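Local coordinates for protein CG4930 (PDB 3ISM) that inhibits the nuclease EndoG by forming a complex with it, consistent with a probable ribonuclease-inhibitor activity, at residues C[73-78]-C[112-117]; C[117-122]-C[158-163]. The protein carries 1 engineered substitution. All blocks are in the same frame, centred on the assembly; numbering follows the deposited sequence.

Interaction 1: residues C[73-78]-C[112-117]; sequences LLFDEA and VKLRDE
Phe-75 lays its ring against the side chain of Glu-117, whose aliphatic CG sits over one face, 3.6 Å from the ring centroid and 17° off the ring normal. This is a CH-pi contact made by the methylene of an acid, and it illustrates how a charged residue can contribute apolar surface. In Glu-117, chi1 (-164°) sets CG anti to the backbone N and over the ring; the bend at chi2 then turns the carboxylate, whose plane stands 81° to the ring. The approach is off-centre: CG lies toward the rim, with Phe-75 CZ its nearest atom at 3.5 Å. On the opposite face, CB of the preceding residue, Leu-74, sits over the ring centre, so the ring is sandwiched between its own helix and the neighbouring one. Leu-114 CD1 meets the ring at its edge, 3.7 Å from Phe-75 CE2, and the same methyl meets Leu-74 CD1 at 3.8 Å, the two leucine side chains crossing at about a right angle. Replaced by an alanine, Phe-75 would lose its ring, and a gap is likely to open between the two helices, with Glu-117 CG and the Leu-114 methyl left without the surface they pack on. Trp-71, one turn earlier, meets the same ring edge-to-face and also touches Leu-114 and Glu-117, while Phe-126 of helix 124-132 packs on Leu-74. Joining the C-terminal part of helix 52-75 to the later turns of helix 104-120 mainly through side chains, the contact is typical of helix-helix packing in an all-helical domain, here one assigned to the Ku C-terminal-like family.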
ATOM      1  N   LEU C  73     -21.468  44.344 -10.693  1.00 28.19           N
ATOM      2  CA  LEU C  73     -20.364  45.168 -10.187  1.00 28.02           C
ATOM      3  C   LEU C  73     -19.665  45.914 -11.318  1.00 28.20           C
ATOM      4  O   LEU C  73     -19.223  47.041 -11.140  1.00 27.84           O
ATOM      5  CB  LEU C  73     -19.353  44.328  -9.403  1.00 27.33           C
ATOM      6  CG  LEU C  73     -19.850  43.871  -8.025  1.00 26.84           C
ATOM      7  CD1 LEU C  73     -19.033  42.698  -7.543  1.00 25.54           C
ATOM      8  CD2 LEU C  73     -19.838  45.005  -7.006  1.00 25.54           C
ATOM      9  N   LEU C  74     -19.605  45.274 -12.483  1.00 28.37           N
ATOM     10  CA  LEU C  74     -18.931  45.830 -13.647  1.00 28.95           C
ATOM     11  C   LEU C  74     -19.783  46.810 -14.453  1.00 29.56           C
ATOM     12  O   LEU C  74     -19.253  47.795 -14.954  1.00 29.67           O
ATOM     13  CB  LEU C  74     -18.439  44.703 -14.559  1.00 28.53           C
ATOM     14  CG  LEU C  74     -17.258  43.880 -14.044  1.00 27.77           C
ATOM     15  CD1 LEU C  74     -17.021  42.630 -14.904  1.00 26.53           C
ATOM     16  CD2 LEU C  74     -16.000  44.730 -13.968  1.00 28.54           C
ATOM     17  N   PHE C  75     -21.093  46.560 -14.553  1.00 30.15           N
ATOM     18  CA  PHE C  75     -21.931  47.290 -15.510  1.00 30.93           C
ATOM     19  C   PHE C  75     -23.096  48.113 -14.947  1.00 31.60           C
ATOM     20  O   PHE C  75     -23.641  48.950 -15.663  1.00 31.69           O
ATOM     21  CB  PHE C  75     -22.461  46.334 -16.602  1.00 30.80           C
ATOM     22  CG  PHE C  75     -21.385  45.498 -17.257  1.00 30.51           C
ATOM     23  CD1 PHE C  75     -20.334  46.100 -17.937  1.00 30.32           C
ATOM     24  CD2 PHE C  75     -21.427  44.113 -17.192  1.00 29.54           C
ATOM     25  CE1 PHE C  75     -19.342  45.334 -18.535  1.00 29.33           C
ATOM     26  CE2 PHE C  75     -20.431  43.338 -17.779  1.00 28.30           C
ATOM     27  CZ  PHE C  75     -19.395  43.951 -18.452  1.00 29.70           C
ATOM     28  N   ASP C  76     -23.484  47.869 -13.694  1.00 32.43           N
ATOM     29  CA  ASP C  76     -24.630  48.554 -13.066  1.00 33.36           C
ATOM     30  C   ASP C  76     -24.576  50.074 -13.028  1.00 33.24           C
ATOM     31  O   ASP C  76     -25.627  50.710 -12.957  1.00 33.73           O
ATOM     32  CB  ASP C  76     -24.870  48.058 -11.633  1.00 33.74           C
ATOM     33  CG  ASP C  76     -26.030  47.073 -11.536  1.00 36.90           C
ATOM     34  OD1 ASP C  76     -26.580  46.692 -12.595  1.00 39.45           O
ATOM     35  OD2 ASP C  76     -26.400  46.684 -10.394  1.00 39.60           O
ATOM     36  N   GLU C  77     -23.376  50.655 -13.048  1.00 32.83           N
ATOM     37  CA  GLU C  77     -23.211  52.121 -12.933  1.00 32.81           C
ATOM     38  C   GLU C  77     -23.591  52.713 -11.563  1.00 31.79           C
ATOM     39  O   GLU C  77     -23.694  53.922 -11.414  1.00 32.16           O
ATOM     40  CB  GLU C  77     -23.926  52.880 -14.069  1.00 32.89           C
ATOM     41  CG  GLU C  77     -23.565  52.372 -15.474  1.00 34.22           C
ATOM     42  CD  GLU C  77     -23.900  53.349 -16.598  1.00 33.86           C
ATOM     43  OE1 GLU C  77     -24.875  54.124 -16.483  1.00 35.05           O
ATOM     44  OE2 GLU C  77     -23.180  53.316 -17.617  1.00 36.61           O
ATOM     45  N   ALA C  78     -23.802  51.851 -10.573  1.00 30.78           N
ATOM     46  CA  ALA C  78     -23.912  52.268  -9.176  1.00 29.61           C
ATOM     47  C   ALA C  78     -22.505  52.275  -8.581  1.00 28.59           C
ATOM     48  O   ALA C  78     -21.616  51.586  -9.093  1.00 27.47           O
ATOM     49  CB  ALA C  78     -24.796  51.287  -8.406  1.00 29.88           C
ATOM     50  N   VAL C 112     -16.960  34.478 -22.268  1.00 27.95           N
ATOM     51  CA  VAL C 112     -16.978  35.041 -23.626  1.00 28.46           C
ATOM     52  C   VAL C 112     -17.982  36.203 -23.737  1.00 28.49           C
ATOM     53  O   VAL C 112     -17.676  37.263 -24.308  1.00 28.38           O
ATOM     54  CB  VAL C 112     -17.321  33.945 -24.676  1.00 28.34           C
ATOM     55  CG1 VAL C 112     -17.620  34.549 -26.030  1.00 28.08           C
ATOM     56  CG2 VAL C 112     -16.192  32.921 -24.770  1.00 29.48           C
ATOM     57  N   LYS C 113     -19.179  36.001 -23.196  1.00 28.65           N
ATOM     58  CA  LYS C 113     -20.174  37.076 -23.142  1.00 29.07           C
ATOM     59  C   LYS C 113     -19.694  38.243 -22.287  1.00 28.50           C
ATOM     60  O   LYS C 113     -19.915  39.400 -22.643  1.00 28.84           O
ATOM     61  CB  LYS C 113     -21.516  36.563 -22.620  1.00 29.55           C
ATOM     62  CG  LYS C 113     -22.186  35.511 -23.503  1.00 32.31           C
ATOM     63  CD  LYS C 113     -23.155  34.660 -22.675  1.00 35.84           C
ATOM     64  CE  LYS C 113     -23.909  33.638 -23.553  1.00 40.11           C
ATOM     65  NZ  LYS C 113     -24.701  32.619 -22.753  1.00 38.23           N
ATOM     66  N   LEU C 114     -19.047  37.940 -21.157  1.00 28.56           N
ATOM     67  CA  LEU C 114     -18.491  38.982 -20.294  1.00 27.92           C
ATOM     68  C   LEU C 114     -17.453  39.810 -21.043  1.00 27.68           C
ATOM     69  O   LEU C 114     -17.514  41.032 -21.024  1.00 27.18           O
ATOM     70  CB  LEU C 114     -17.907  38.404 -19.001  1.00 27.67           C
ATOM     71  CG  LEU C 114     -17.374  39.452 -18.008  1.00 29.10           C
ATOM     72  CD1 LEU C 114     -18.527  40.172 -17.307  1.00 31.12           C
ATOM     73  CD2 LEU C 114     -16.459  38.856 -16.981  1.00 28.06           C
ATOM     74  N   ARG C 115     -16.511  39.148 -21.711  1.00 27.49           N
ATOM     75  CA  ARG C 115     -15.524  39.854 -22.534  1.00 27.52           C
ATOM     76  C   ARG C 115     -16.215  40.743 -23.559  1.00 27.48           C
ATOM     77  O   ARG C 115     -15.851  41.902 -23.737  1.00 27.24           O
ATOM     78  CB  ARG C 115     -14.616  38.867 -23.276  1.00 27.44           C
ATOM     79  CG  ARG C 115     -13.687  39.524 -24.310  1.00 27.99           C
ATOM     80  CD  ARG C 115     -13.207  38.539 -25.372  1.00 28.16           C
ATOM     81  NE  ARG C 115     -14.296  38.085 -26.235  1.00 27.10           N
ATOM     82  CZ  ARG C 115     -14.191  37.105 -27.131  1.00 26.97           C
ATOM     83  NH1 ARG C 115     -13.046  36.456 -27.288  1.00 26.03           N
ATOM     84  NH2 ARG C 115     -15.240  36.756 -27.861  1.00 25.00           N
ATOM     85  N   ASP C 116     -17.213  40.191 -24.241  1.00 27.85           N
ATOM     86  CA  ASP C 116     -17.859  40.911 -25.322  1.00 28.09           C
ATOM     87  C   ASP C 116     -18.523  42.183 -24.818  1.00 28.19           C
ATOM     88  O   ASP C 116     -18.486  43.203 -25.512  1.00 27.57           O
ATOM     89  CB  ASP C 116     -18.830  40.011 -26.082  1.00 28.37           C
ATOM     90  CG  ASP C 116     -18.107  38.942 -26.902  1.00 29.63           C
ATOM     91  OD1 ASP C 116     -16.859  38.890 -26.866  1.00 31.45           O
ATOM     92  OD2 ASP C 116     -18.782  38.142 -27.571  1.00 31.53           O
ATOM     93  N   GLU C 117     -19.073  42.119 -23.597  1.00 28.09           N
ATOM     94  CA  GLU C 117     -19.664  43.278 -22.933  1.00 28.99           C
ATOM     95  C   GLU C 117     -18.597  44.275 -22.473  1.00 29.01           C
ATOM     96  O   GLU C 117     -18.779  45.494 -22.568  1.00 28.87           O
ATOM     97  CB  GLU C 117     -20.529  42.839 -21.746  1.00 28.95           C
ATOM     98  CG  GLU C 117     -21.498  43.928 -21.233  1.00 30.52           C
ATOM     99  CD  GLU C 117     -22.629  44.291 -22.208  1.00 32.48           C
ATOM    100  OE1 GLU C 117     -22.964  43.506 -23.116  1.00 34.26           O
ATOM    101  OE2 GLU C 117     -23.204  45.379 -22.055  1.00 33.33           O
TER

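Interaction 2: residues C[117-122]-C[158-163]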
ATOM      1  N   GLU C 117     -19.073  42.119 -23.597  1.00 28.09           N
ATOM      2  CA  GLU C 117     -19.664  43.278 -22.933  1.00 28.99           C
ATOM      3  C   GLU C 117     -18.597  44.275 -22.473  1.00 29.01           C
ATOM      4  O   GLU C 117     -18.779  45.494 -22.568  1.00 28.87           O
ATOM      5  CB  GLU C 117     -20.529  42.839 -21.746  1.00 28.95           C
ATOM      6  CG  GLU C 117     -21.498  43.928 -21.233  1.00 30.52           C
ATOM      7  CD  GLU C 117     -22.629  44.291 -22.208  1.00 32.48           C
ATOM      8  OE1 GLU C 117     -22.964  43.506 -23.116  1.00 34.26           O
ATOM      9  OE2 GLU C 117     -23.204  45.379 -22.055  1.00 33.33           O
ATOM     10  N   VAL C 118     -17.485  43.743 -21.979  1.00 29.08           N
ATOM     11  CA  VAL C 118     -16.341  44.551 -21.579  1.00 29.18           C
ATOM     12  C   VAL C 118     -15.825  45.384 -22.752  1.00 29.70           C
ATOM     13  O   VAL C 118     -15.591  46.583 -22.604  1.00 30.34           O
ATOM     14  CB  VAL C 118     -15.226  43.658 -20.966  1.00 28.94           C
ATOM     15  CG1 VAL C 118     -13.853  44.362 -21.010  1.00 28.66           C
ATOM     16  CG2 VAL C 118     -15.600  43.285 -19.533  1.00 26.87           C
ATOM     17  N   LEU C 119     -15.714  44.760 -23.924  1.00 29.82           N
ATOM     18  CA  LEU C 119     -15.172  45.426 -25.115  1.00 30.47           C
ATOM     19  C   LEU C 119     -16.128  46.448 -25.737  1.00 31.16           C
ATOM     20  O   LEU C 119     -15.704  47.525 -26.152  1.00 31.78           O
ATOM     21  CB  LEU C 119     -14.738  44.392 -26.158  1.00 29.77           C
ATOM     22  CG  LEU C 119     -13.636  43.428 -25.705  1.00 29.57           C
ATOM     23  CD1 LEU C 119     -13.287  42.458 -26.821  1.00 29.09           C
ATOM     24  CD2 LEU C 119     -12.403  44.188 -25.232  1.00 28.44           C
ATOM     25  N   LYS C 120     -17.410  46.092 -25.797  1.00 32.09           N
ATOM     26  CA  LYS C 120     -18.480  46.971 -26.267  1.00 33.19           C
ATOM     27  C   LYS C 120     -18.549  48.261 -25.446  1.00 33.50           C
ATOM     28  O   LYS C 120     -18.731  49.349 -25.992  1.00 33.58           O
ATOM     29  CB  LYS C 120     -19.809  46.218 -26.182  1.00 33.43           C
ATOM     30  CG  LYS C 120     -21.037  47.022 -26.551  1.00 35.08           C
ATOM     31  CD  LYS C 120     -22.230  46.529 -25.737  1.00 37.86           C
ATOM     32  CE  LYS C 120     -23.454  47.386 -25.967  1.00 40.52           C
ATOM     33  NZ  LYS C 120     -23.988  47.208 -27.343  1.00 42.19           N
ATOM     34  N   LYS C 121     -18.384  48.126 -24.134  1.00 34.27           N
ATOM     35  CA  LYS C 121     -18.407  49.259 -23.213  1.00 34.85           C
ATOM     36  C   LYS C 121     -17.037  49.920 -23.100  1.00 35.19           C
ATOM     37  O   LYS C 121     -16.871  50.905 -22.374  1.00 35.01           O
ATOM     38  CB  LYS C 121     -18.912  48.811 -21.839  1.00 34.66           C
ATOM     39  CG  LYS C 121     -20.323  48.252 -21.905  1.00 36.32           C
ATOM     40  CD  LYS C 121     -21.089  48.489 -20.627  1.00 38.95           C
ATOM     41  CE  LYS C 121     -22.594  48.262 -20.827  1.00 39.87           C
ATOM     42  NZ  LYS C 121     -23.220  49.252 -21.742  1.00 39.35           N
ATOM     43  N   GLU C 122     -16.064  49.361 -23.821  1.00 35.53           N
ATOM     44  CA  GLU C 122     -14.705  49.910 -23.919  1.00 36.19           C
ATOM     45  C   GLU C 122     -14.036  50.059 -22.554  1.00 35.22           C
ATOM     46  O   GLU C 122     -13.409  51.079 -22.266  1.00 35.35           O
ATOM     47  CB  GLU C 122     -14.687  51.236 -24.709  1.00 36.15           C
ATOM     48  CG  GLU C 122     -14.842  51.061 -26.226  1.00 37.85           C
ATOM     49  CD  GLU C 122     -14.589  52.349 -27.006  1.00 38.19           C
ATOM     50  OE1 GLU C 122     -13.403  52.716 -27.212  1.00 41.13           O
ATOM     51  OE2 GLU C 122     -15.581  52.991 -27.422  1.00 40.26           O
ATOM     52  N   TYR C 158      -8.342  35.732 -26.234  1.00 26.65           N
ATOM     53  CA  TYR C 158      -7.557  36.855 -25.756  1.00 26.43           C
ATOM     54  C   TYR C 158      -7.129  37.818 -26.872  1.00 26.38           C
ATOM     55  O   TYR C 158      -6.639  38.908 -26.589  1.00 26.03           O
ATOM     56  CB  TYR C 158      -6.310  36.317 -25.043  1.00 26.29           C
ATOM     57  CG  TYR C 158      -6.577  35.587 -23.731  1.00 26.06           C
ATOM     58  CD1 TYR C 158      -6.646  34.196 -23.681  1.00 26.05           C
ATOM     59  CD2 TYR C 158      -6.723  36.292 -22.540  1.00 24.53           C
ATOM     60  CE1 TYR C 158      -6.883  33.522 -22.468  1.00 25.44           C
ATOM     61  CE2 TYR C 158      -6.948  35.643 -21.337  1.00 26.23           C
ATOM     62  CZ  TYR C 158      -7.027  34.261 -21.300  1.00 26.16           C
ATOM     63  OH  TYR C 158      -7.258  33.644 -20.091  1.00 27.43           O
ATOM     64  N   ALA C 159      -7.301  37.406 -28.130  1.00 26.78           N
ATOM     65  CA  ALA C 159      -6.826  38.179 -29.280  1.00 27.31           C
ATOM     66  C   ALA C 159      -7.790  39.279 -29.670  1.00 27.65           C
ATOM     67  O   ALA C 159      -8.347  39.260 -30.767  1.00 27.84           O
ATOM     68  CB  ALA C 159      -6.565  37.268 -30.478  1.00 27.19           C
ATOM     69  N   HIS C 160      -7.972  40.244 -28.777  1.00 28.28           N
ATOM     70  CA  HIS C 160      -8.879  41.355 -29.004  1.00 28.94           C
ATOM     71  C   HIS C 160      -8.293  42.608 -28.387  1.00 28.95           C
ATOM     72  O   HIS C 160      -7.643  42.533 -27.335  1.00 28.57           O
ATOM     73  CB  HIS C 160     -10.260  41.052 -28.402  1.00 29.22           C
ATOM     74  CG  HIS C 160     -11.014  39.994 -29.146  1.00 30.66           C
ATOM     75  ND1 HIS C 160     -10.924  38.656 -28.826  1.00 31.74           N
ATOM     76  CD2 HIS C 160     -11.815  40.066 -30.236  1.00 31.49           C
ATOM     77  CE1 HIS C 160     -11.660  37.951 -29.670  1.00 31.90           C
ATOM     78  NE2 HIS C 160     -12.216  38.783 -30.532  1.00 32.93           N
ATOM     79  N   ALA C 161      -8.526  43.741 -29.054  1.00 28.42           N
ATOM     80  CA  ALA C 161      -8.096  45.069 -28.584  1.00 28.60           C
ATOM     81  C   ALA C 161      -6.572  45.209 -28.459  1.00 28.54           C
ATOM     82  O   ALA C 161      -6.061  45.797 -27.508  1.00 28.68           O
ATOM     83  CB  ALA C 161      -8.803  45.439 -27.265  1.00 28.14           C
ATOM     84  N   GLY C 162      -5.857  44.660 -29.431  1.00 28.76           N
ATOM     85  CA  GLY C 162      -4.397  44.670 -29.412  1.00 29.24           C
ATOM     86  C   GLY C 162      -3.730  43.722 -28.419  1.00 29.34           C
ATOM     87  O   GLY C 162      -2.512  43.744 -28.285  1.00 29.93           O
ATOM     88  N   CYS C 163      -4.503  42.889 -27.730  1.00 29.17           N
ATOM     89  CA  CYS C 163      -3.934  41.937 -26.760  1.00 29.42           C
ATOM     90  C   CYS C 163      -3.709  40.555 -27.338  1.00 29.23           C
ATOM     91  O   CYS C 163      -4.290  40.199 -28.350  1.00 29.25           O
ATOM     92  CB  CYS C 163      -4.847  41.788 -25.547  1.00 29.17           C
ATOM     93  SG  CYS C 163      -4.980  43.261 -24.547  1.00 30.90           S
TER
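Residues 117-122 are the last turn of helix 104-120 and its exit, and residues 158-163 are a loop that folds into a type I' beta turn from His-160 to Cys-163. The helix ends in a Schellman motif, with Glu-122 at positive phi. In the loop, Ala-161 and Gly-162 both take positive phi, and Cys-163 N bonds back to His-160 O at 3.2 Å to close the turn. The backbones stay well apart, Leu-119 and Ala-161 being nearest at 7.9 Å between CA atoms, and side chains bridge the interval. On the helix side the contact is made by Leu-119 alone. Its chi1 of -61°, with CG anti to the carbonyl carbon, and an extended chi2 carry CD1 outward to His-160 CB while CD2 branches toward Ala-161 CB. CD1 comes to 3.7 Å from His-160 CB, with His-160 CG somewhat farther at 4.1 Å; the leucine thus leans on the root of the histidine, and the two side chains cross at about a right angle. CD2 meets Ala-161 CB more loosely, at 4.3 Å. One leucine fork thereby spans the first two residues of the turn, a small apolar contact at the protein surface. The histidine has a polar tie of its own: ND1 is hydrogen-bonded to Phe-157 O, which restrains the imidazole's rotation. Helix 124-132 lies against both partners, since Trp-127 NE1 donates to His-160 O and its side chain touches Val-118 and Cys-163; the turn is thus held beside the C-terminal end of helix 104-120, while Phe-75 of helix 52-75 packs on Val-118.

Helix 104-120 is common to both contacts, and Glu-117 belongs to a segment of each. Their centres lie about 12 Å apart, in series along the chain: interaction 1 closes before interaction 2 opens. The first joins two helices, the second brings a later loop back to the same helix end. They also touch directly, Phe-75 CD1 lying 3.7 Å from Lys-121 CD and Phe-75 CZ 4.0 Å from Val-118 CG2. Helix 124-132 borders both. Together they join two helices and a later loop about the end of helix 104-120, far from the chain's centre, where no other protein chain of the complex touches these segments.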